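Local coordinates for protein 24-sterol C-methyltransferase (Haloferax volcanii, PDB 6F5Z) that binds the methyltransferase product S-adenosylhomocysteine and is a putative S-adenosylmethionine-dependent methyltransferase, probably active as a holoenzyme with the Trm112 activator protein, at residues E6-A11 with S71-Q76; G18-H23 with S49-R54. One frame throughout, in Å; residues are numbered along the deposited sequence.

Contact 1 (E6-A11 with S71-Q76). With SAH (S-adenosyl-L-homocysteine), chain G.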
loop_
_atom_site.group_PDB
_atom_site.type_symbol
_atom_site.label_atom_id
_atom_site.label_comp_id
_atom_site.label_asym_id
_atom_site.label_seq_id
_atom_site.Cartn_x
_atom_site.Cartn_y
_atom_site.Cartn_z
ATOM N N GLU B 6 0.012 33.022 3.044
ATOM C CA GLU B 6 0.935 32.260 2.204
ATOM C C GLU B 6 0.268 31.678 0.960
ATOM O O GLU B 6 0.905 31.651 -0.097
ATOM C CB GLU B 6 1.575 31.122 3.021
ATOM C CG GLU B 6 2.636 30.299 2.293
ATOM C CD GLU B 6 4.022 30.910 2.174
ATOM O OE1 GLU B 6 4.445 31.642 3.097
ATOM O OE2 GLU B 6 4.710 30.605 1.174
ATOM N N PHE B 7 -0.978 31.160 1.083
ATOM C CA PHE B 7 -1.574 30.480 -0.060
ATOM C C PHE B 7 -2.642 31.245 -0.856
ATOM O O PHE B 7 -3.103 30.718 -1.868
ATOM C CB PHE B 7 -2.115 29.110 0.385
ATOM C CG PHE B 7 -0.966 28.203 0.755
ATOM C CD1 PHE B 7 -0.260 27.515 -0.227
ATOM C CD2 PHE B 7 -0.564 28.071 2.077
ATOM C CE1 PHE B 7 0.844 26.715 0.116
ATOM C CE2 PHE B 7 0.516 27.244 2.418
ATOM C CZ PHE B 7 1.198 26.569 1.437
ATOM N N ASP B 8 -3.007 32.481 -0.483
ATOM C CA ASP B 8 -4.019 33.198 -1.286
ATOM C C ASP B 8 -3.509 33.537 -2.691
ATOM O O ASP B 8 -4.276 33.422 -3.657
ATOM C CB ASP B 8 -4.584 34.420 -0.551
ATOM C CG ASP B 8 -5.584 34.100 0.569
ATOM O OD1 ASP B 8 -5.952 32.893 0.734
ATOM O OD2 ASP B 8 -5.983 35.043 1.298
ATOM N N ALA B 9 -2.186 33.817 -2.844
ATOM C CA ALA B 9 -1.602 34.074 -4.165
ATOM C C ALA B 9 -1.600 32.787 -5.002
ATOM O O ALA B 9 -1.676 32.833 -6.234
ATOM C CB ALA B 9 -0.186 34.610 -4.017
ATOM N N TRP B 10 -1.589 31.623 -4.323
ATOM C CA TRP B 10 -1.644 30.347 -5.024
ATOM C C TRP B 10 -3.065 30.028 -5.498
ATOM O O TRP B 10 -3.240 29.119 -6.325
ATOM C CB TRP B 10 -1.084 29.231 -4.151
ATOM C CG TRP B 10 0.408 29.263 -4.050
ATOM C CD1 TRP B 10 1.147 29.660 -2.977
ATOM C CD2 TRP B 10 1.343 28.913 -5.081
ATOM N NE1 TRP B 10 2.492 29.533 -3.257
ATOM C CE2 TRP B 10 2.639 29.075 -4.544
ATOM C CE3 TRP B 10 1.210 28.437 -6.400
ATOM C CZ2 TRP B 10 3.798 28.811 -5.289
ATOM C CZ3 TRP B 10 2.357 28.163 -7.133
ATOM C CH2 TRP B 10 3.631 28.355 -6.579
ATOM N N ALA B 11 -4.069 30.745 -4.950
ATOM C CA ALA B 11 -5.477 30.596 -5.330
ATOM C C ALA B 11 -5.855 31.617 -6.450
ATOM O O ALA B 11 -6.909 31.510 -7.061
ATOM C CB ALA B 11 -6.360 30.798 -4.108
ATOM N N SER B 71 -7.112 28.189 3.397
ATOM C CA SER B 71 -7.300 29.358 2.536
ATOM C C SER B 71 -8.757 29.444 2.068
ATOM O O SER B 71 -9.179 28.632 1.231
ATOM C CB SER B 71 -6.357 29.320 1.335
ATOM O OG SER B 71 -6.771 30.228 0.321
ATOM N N PRO B 72 -9.537 30.456 2.530
ATOM C CA PRO B 72 -10.931 30.586 2.054
ATOM C C PRO B 72 -11.042 30.754 0.540
ATOM O O PRO B 72 -11.961 30.192 -0.056
ATOM C CB PRO B 72 -11.459 31.820 2.814
ATOM C CG PRO B 72 -10.566 31.910 4.034
ATOM C CD PRO B 72 -9.218 31.479 3.544
ATOM N N GLU B 73 -10.096 31.467 -0.091
ATOM C CA GLU B 73 -10.072 31.664 -1.553
ATOM C C GLU B 73 -9.867 30.322 -2.278
ATOM O O GLU B 73 -10.483 30.055 -3.316
ATOM C CB GLU B 73 -8.952 32.645 -1.955
ATOM C CG GLU B 73 -9.255 34.101 -1.616
ATOM C CD GLU B 73 -8.819 34.609 -0.252
ATOM O OE1 GLU B 73 -8.535 35.825 -0.153
ATOM O OE2 GLU B 73 -8.758 33.808 0.711
ATOM N N MET B 74 -8.988 29.470 -1.707
ATOM C CA MET B 74 -8.716 28.166 -2.285
ATOM C C MET B 74 -9.985 27.295 -2.331
ATOM O O MET B 74 -10.273 26.712 -3.389
ATOM C CB MET B 74 -7.619 27.448 -1.490
ATOM C CG MET B 74 -6.946 26.375 -2.253
ATOM S SD MET B 74 -5.929 26.893 -3.670
ATOM C CE MET B 74 -4.416 27.489 -2.832
ATOM N N VAL B 75 -10.722 27.219 -1.219
ATOM C CA VAL B 75 -11.922 26.369 -1.237
ATOM C C VAL B 75 -13.070 27.004 -2.029
ATOM O O VAL B 75 -13.848 26.259 -2.608
ATOM C CB VAL B 75 -12.388 25.835 0.116
ATOM C CG1 VAL B 75 -11.541 24.631 0.537
ATOM C CG2 VAL B 75 -12.389 26.929 1.177
ATOM N N GLN B 76 -13.113 28.361 -2.144
ATOM C CA GLN B 76 -14.099 29.008 -3.026
ATOM C C GLN B 76 -13.817 28.542 -4.449
ATOM O O GLN B 76 -14.744 28.132 -5.155
ATOM C CB GLN B 76 -13.974 30.546 -2.948
ATOM C CG GLN B 76 -14.620 31.161 -1.710
ATOM C CD GLN B 76 -14.185 32.593 -1.488
ATOM O OE1 GLN B 76 -13.984 33.375 -2.429
ATOM N NE2 GLN B 76 -14.032 32.972 -0.228
HETATM N N SAH G . -3.336 19.278 -2.574
HETATM C CA SAH G . -3.256 20.385 -3.565
HETATM C CB SAH G . -2.717 21.747 -2.973
HETATM C CG SAH G . -1.276 21.657 -2.481
HETATM S SD SAH G . -0.713 23.275 -1.835
HETATM C C SAH G . -2.393 19.999 -4.795
HETATM O O SAH G . -1.919 18.783 -4.767
HETATM O OXT SAH G . -2.197 20.770 -5.707
HETATM C "C5'" SAH G . -1.005 23.134 -0.055
HETATM C "C4'" SAH G . -2.451 23.365 0.343
HETATM O "O4'" SAH G . -2.563 23.109 1.767
HETATM C "C3'" SAH G . -2.870 24.824 0.122
HETATM O "O3'" SAH G . -4.108 24.937 -0.579
HETATM C "C2'" SAH G . -2.843 25.423 1.532
HETATM O "O2'" SAH G . -3.740 26.509 1.751
HETATM C "C1'" SAH G . -3.183 24.214 2.404
HETATM N N9 SAH G . -2.667 24.286 3.773
HETATM C C8 SAH G . -1.361 24.478 4.156
HETATM N N7 SAH G . -1.176 24.450 5.454
HETATM C C5 SAH G . -2.445 24.217 5.963
HETATM C C6 SAH G . -2.934 24.081 7.282
HETATM N N6 SAH G . -2.172 24.195 8.379
HETATM N N1 SAH G . -4.262 23.860 7.443
HETATM C C2 SAH G . -5.045 23.806 6.357
HETATM N N3 SAH G . -4.702 23.919 5.071
HETATM C C4 SAH G . -3.374 24.119 4.936
#

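Contact 2 (G18-H23 with S49-R54). With SAH (S-adenosyl-L-homocysteine), chain G.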
loop_
_atom_site.group_PDB
_atom_site.type_symbol
_atom_site.label_atom_id
_atom_site.label_comp_id
_atom_site.label_asym_id
_atom_site.label_seq_id
_atom_site.Cartn_x
_atom_site.Cartn_y
_atom_site.Cartn_z
ATOM N N GLY B 18 -2.635 25.482 -11.890
ATOM C CA GLY B 18 -1.244 25.198 -12.244
ATOM C C GLY B 18 -0.654 24.166 -11.284
ATOM O O GLY B 18 0.014 23.224 -11.721
ATOM N N MET B 19 -0.958 24.293 -9.976
ATOM C CA MET B 19 -0.507 23.300 -8.992
ATOM C C MET B 19 -1.138 21.953 -9.339
ATOM O O MET B 19 -0.450 20.933 -9.335
ATOM C CB MET B 19 -0.938 23.679 -7.575
ATOM C CG MET B 19 -0.083 24.707 -6.958
ATOM S SD MET B 19 -0.353 24.716 -5.157
ATOM C CE MET B 19 -2.031 25.319 -5.044
ATOM N N GLU B 20 -2.447 21.943 -9.666
ATOM C CA GLU B 20 -3.132 20.704 -10.020
ATOM C C GLU B 20 -2.441 20.052 -11.197
ATOM O O GLU B 20 -2.154 18.855 -11.168
ATOM C CB GLU B 20 -4.616 21.032 -10.335
ATOM C CG GLU B 20 -5.341 19.924 -11.076
ATOM C CD GLU B 20 -6.782 20.225 -11.431
ATOM O OE1 GLU B 20 -7.405 21.092 -10.774
ATOM O OE2 GLU B 20 -7.309 19.504 -12.313
ATOM N N ASP B 21 -2.175 20.842 -12.260
ATOM C CA ASP B 21 -1.572 20.239 -13.451
ATOM C C ASP B 21 -0.210 19.604 -13.194
ATOM O O ASP B 21 0.082 18.524 -13.733
ATOM C CB ASP B 21 -1.499 21.260 -14.600
ATOM C CG ASP B 21 -2.862 21.678 -15.139
ATOM O OD1 ASP B 21 -3.827 20.878 -15.015
ATOM O OD2 ASP B 21 -2.963 22.801 -15.694
ATOM N N ARG B 22 0.593 20.244 -12.343
ATOM C CA ARG B 22 1.925 19.710 -12.015
ATOM C C ARG B 22 1.797 18.488 -11.071
ATOM O O ARG B 22 2.399 17.445 -11.315
ATOM C CB ARG B 22 2.792 20.775 -11.318
ATOM C CG ARG B 22 3.164 21.940 -12.242
ATOM C CD ARG B 22 4.211 22.877 -11.647
ATOM N NE ARG B 22 3.745 23.565 -10.441
ATOM C CZ ARG B 22 3.020 24.681 -10.430
ATOM N NH1 ARG B 22 2.652 25.226 -9.280
ATOM N NH2 ARG B 22 2.650 25.255 -11.567
ATOM N N HIS B 23 1.002 18.641 -10.007
ATOM C CA HIS B 23 0.884 17.590 -9.002
ATOM C C HIS B 23 0.187 16.352 -9.515
ATOM O O HIS B 23 0.503 15.234 -9.067
ATOM C CB HIS B 23 0.191 18.139 -7.757
ATOM C CG HIS B 23 1.015 19.224 -7.138
ATOM N ND1 HIS B 23 0.450 20.202 -6.344
ATOM C CD2 HIS B 23 2.341 19.479 -7.266
ATOM C CE1 HIS B 23 1.446 21.013 -6.004
ATOM N NE2 HIS B 23 2.598 20.614 -6.526
ATOM N N SER B 49 -7.144 22.941 -5.468
ATOM C CA SER B 49 -8.251 23.058 -6.445
ATOM C C SER B 49 -9.352 21.997 -6.234
ATOM O O SER B 49 -10.356 22.036 -6.941
ATOM C CB SER B 49 -7.747 22.917 -7.880
ATOM O OG SER B 49 -7.463 21.552 -8.143
ATOM N N GLY B 50 -9.123 21.034 -5.332
ATOM C CA GLY B 50 -10.084 19.959 -5.077
ATOM C C GLY B 50 -9.992 18.797 -6.058
ATOM O O GLY B 50 -10.835 17.891 -6.006
ATOM N N TYR B 51 -8.965 18.761 -6.924
ATOM C CA TYR B 51 -8.904 17.759 -7.978
ATOM C C TYR B 51 -8.884 16.319 -7.483
ATOM O O TYR B 51 -9.342 15.423 -8.189
ATOM C CB TYR B 51 -7.726 18.027 -8.931
ATOM C CG TYR B 51 -6.372 17.735 -8.311
ATOM C CD1 TYR B 51 -5.842 16.443 -8.323
ATOM C CD2 TYR B 51 -5.645 18.735 -7.661
ATOM C CE1 TYR B 51 -4.600 16.161 -7.748
ATOM C CE2 TYR B 51 -4.415 18.457 -7.057
ATOM C CZ TYR B 51 -3.906 17.163 -7.093
ATOM O OH TYR B 51 -2.721 16.863 -6.448
ATOM N N ALA B 52 -8.283 16.086 -6.297
ATOM C CA ALA B 52 -8.174 14.708 -5.827
ATOM C C ALA B 52 -9.541 14.134 -5.522
ATOM O O ALA B 52 -9.786 12.966 -5.822
ATOM C CB ALA B 52 -7.313 14.670 -4.583
ATOM N N LEU B 53 -10.438 14.930 -4.922
ATOM C CA LEU B 53 -11.785 14.453 -4.645
ATOM C C LEU B 53 -12.540 14.191 -5.931
ATOM O O LEU B 53 -13.262 13.208 -6.044
ATOM C CB LEU B 53 -12.581 15.425 -3.775
ATOM C CG LEU B 53 -12.054 15.602 -2.362
ATOM C CD1 LEU B 53 -12.849 16.673 -1.643
ATOM C CD2 LEU B 53 -12.147 14.264 -1.570
ATOM N N ARG B 54 -12.409 15.103 -6.914
ATOM C CA ARG B 54 -13.102 14.878 -8.187
ATOM C C ARG B 54 -12.575 13.626 -8.881
ATOM O O ARG B 54 -13.370 12.863 -9.426
ATOM C CB ARG B 54 -12.979 16.094 -9.107
ATOM C CG ARG B 54 -13.784 17.270 -8.583
ATOM C CD ARG B 54 -13.837 18.492 -9.539
ATOM N NE ARG B 54 -12.502 19.047 -9.819
ATOM C CZ ARG B 54 -11.897 19.943 -9.044
ATOM N NH1 ARG B 54 -12.507 20.415 -7.957
ATOM N NH2 ARG B 54 -10.698 20.401 -9.369
HETATM N N SAH G . -3.336 19.278 -2.574
HETATM C CA SAH G . -3.256 20.385 -3.565
HETATM C CB SAH G . -2.717 21.747 -2.973
HETATM C CG SAH G . -1.276 21.657 -2.481
HETATM S SD SAH G . -0.713 23.275 -1.835
HETATM C C SAH G . -2.393 19.999 -4.795
HETATM O O SAH G . -1.919 18.783 -4.767
HETATM O OXT SAH G . -2.197 20.770 -5.707
HETATM C "C5'" SAH G . -1.005 23.134 -0.055
HETATM C "C4'" SAH G . -2.451 23.365 0.343
HETATM O "O4'" SAH G . -2.563 23.109 1.767
HETATM C "C3'" SAH G . -2.870 24.824 0.122
HETATM O "O3'" SAH G . -4.108 24.937 -0.579
HETATM C "C2'" SAH G . -2.843 25.423 1.532
HETATM O "O2'" SAH G . -3.740 26.509 1.751
HETATM C "C1'" SAH G . -3.183 24.214 2.404
HETATM N N9 SAH G . -2.667 24.286 3.773
HETATM C C8 SAH G . -1.361 24.478 4.156
HETATM N N7 SAH G . -1.176 24.450 5.454
HETATM C C5 SAH G . -2.445 24.217 5.963
HETATM C C6 SAH G . -2.934 24.081 7.282
HETATM N N6 SAH G . -2.172 24.195 8.379
HETATM N N1 SAH G . -4.262 23.860 7.443
HETATM C C2 SAH G . -5.045 23.806 6.357
HETATM N N3 SAH G . -4.702 23.919 5.071
HETATM C C4 SAH G . -3.374 24.119 4.936
HETATM O O HOH W 1 -9.845 18.731 -11.746
#

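Contact 1 (E6-A11 with S71-Q76)
Phe7 and Met74 reach the ligand from two neighbouring helices, 3-11 and 72-80, whose local axes run 29° apart. Helix 72-80 follows strand 64-69 of the Rossmann-like domain, whose Asp69 binds the ligand, and the N-terminal helix 3-11 lies against its start, next to the ribose. The Phe7 ring, with CG anti to its own carbonyl carbon, packs on S-adenosylhomocysteine: C2' of the sugar sits 3.4 Å above one face, toward the rim, while Glu6 CG lies over the rim of the opposite face. Met74 bends at both chi2 and chi3, bringing CE to 3.4 Å from O3' of the ligand and setting the same methyl against Phe7 O and Trp10 CB, with SD beside Ala11 CB. An alanine at Phe7 would remove the ring, and would probably lose the packing against C2' and weaken the hold on this part of the ligand.

Ala11 CB meets Glu73 CB at 3.8 Å, and the Glu73 chain, bent at chi2, crosses Asp8 at about a right angle. Their carboxylate planes are 52° apart, and Asp8 OD1 is 3.0 Å from Glu73 OE2, like charges close together with no hydrogen bond between them; Asp8 OD2 is as near to Glu73 OE1. Ser71, at the N-cap of helix 72-80, joins the helices: OG donates to Asp8 OD1 (2.8 Å), nearly along its C-O axis, and accepts from Met74 N (3.1 Å). Arg4 forms a salt bridge with Glu73 and a long, weak ion pair with Asp8. Two carboxylates this close would be expected to raise each other's pKa, and Arg4 with the Ser71 donor probably offsets much of that repulsion.

Contact 2 (G18-H23 with S49-R54)
Hydrogen bonds to the ligand come from both segments. His23, on helix 16-33, points ND1 at OXT of S-adenosylhomocysteine (2.8 Å, 169° at the hydrogen), with the acceptor in line with the imidazole plane. From helix 51-60, Tyr51 OH donates to the other carboxylate oxygen, O, at 2.7 Å. Residues 49-54 begin in the loop after strand 41-45, the position of the glycine-rich cofactor-binding motif of class I (Rossmann-like) methyltransferases; helix 16-33 packs on them and shares in holding the ligand's amino-acid end.

Between the protein segments the direct hydrogen bond is Ser49 OG to Glu20 OE1 (2.7 Å), arriving 35° out of the carboxylate plane. Glu20 reaches it with an extended chain. Within 49-54, Arg54 grips Ser49 O end-on, NH1 in the carbonyl plane on a lone pair and NH2 above that plane.

Arg54 and Lys17 add charged contacts to Glu20. Arg54 NH2 is 3.6 Å from Glu20 OE1, a long salt bridge, and water 1 donates to Glu20 OE2 and accepts from NH2; Lys17 bridges to OE1.

In the packing, the Glu20 chain runs alongside Tyr51 in the reverse sense, Glu20 CG 3.6 Å from Tyr51 CD2, and Tyr51 OH lies against His23 CB. Met19 SD is 3.6 Å from the ligand's SD.

His23 ND1 and Tyr51 OH thus each hold one oxygen of the ligand carboxylate, whose negative charge would probably favour a protonated His23, while Lys17 and Arg54 are likely to keep Glu20 ionised.

Both contacts border the same S-adenosylhomocysteine, at different parts of it: contact 1 lies along the ribose, contact 2 at the carboxylate and the sulfur. Their centres are about 13 Å apart. Helices 3-11 and 16-33 follow each other in the chain, and contact 2 is nested within the loop that contact 1 closes. The contacts also meet directly, through Met74 CE and Met19 CE (3.9 Å) and through Trp10 CE3 and Met19 CG (4.0 Å), while Trp10 CZ3 packs on Arg22 NH1 at 3.7 Å. The two N-terminal helices together with the Rossmann-like domain enclose parts of the ligand, which is also hydrogen-bonded to Asp69, Gly46, Met110 and Phe94.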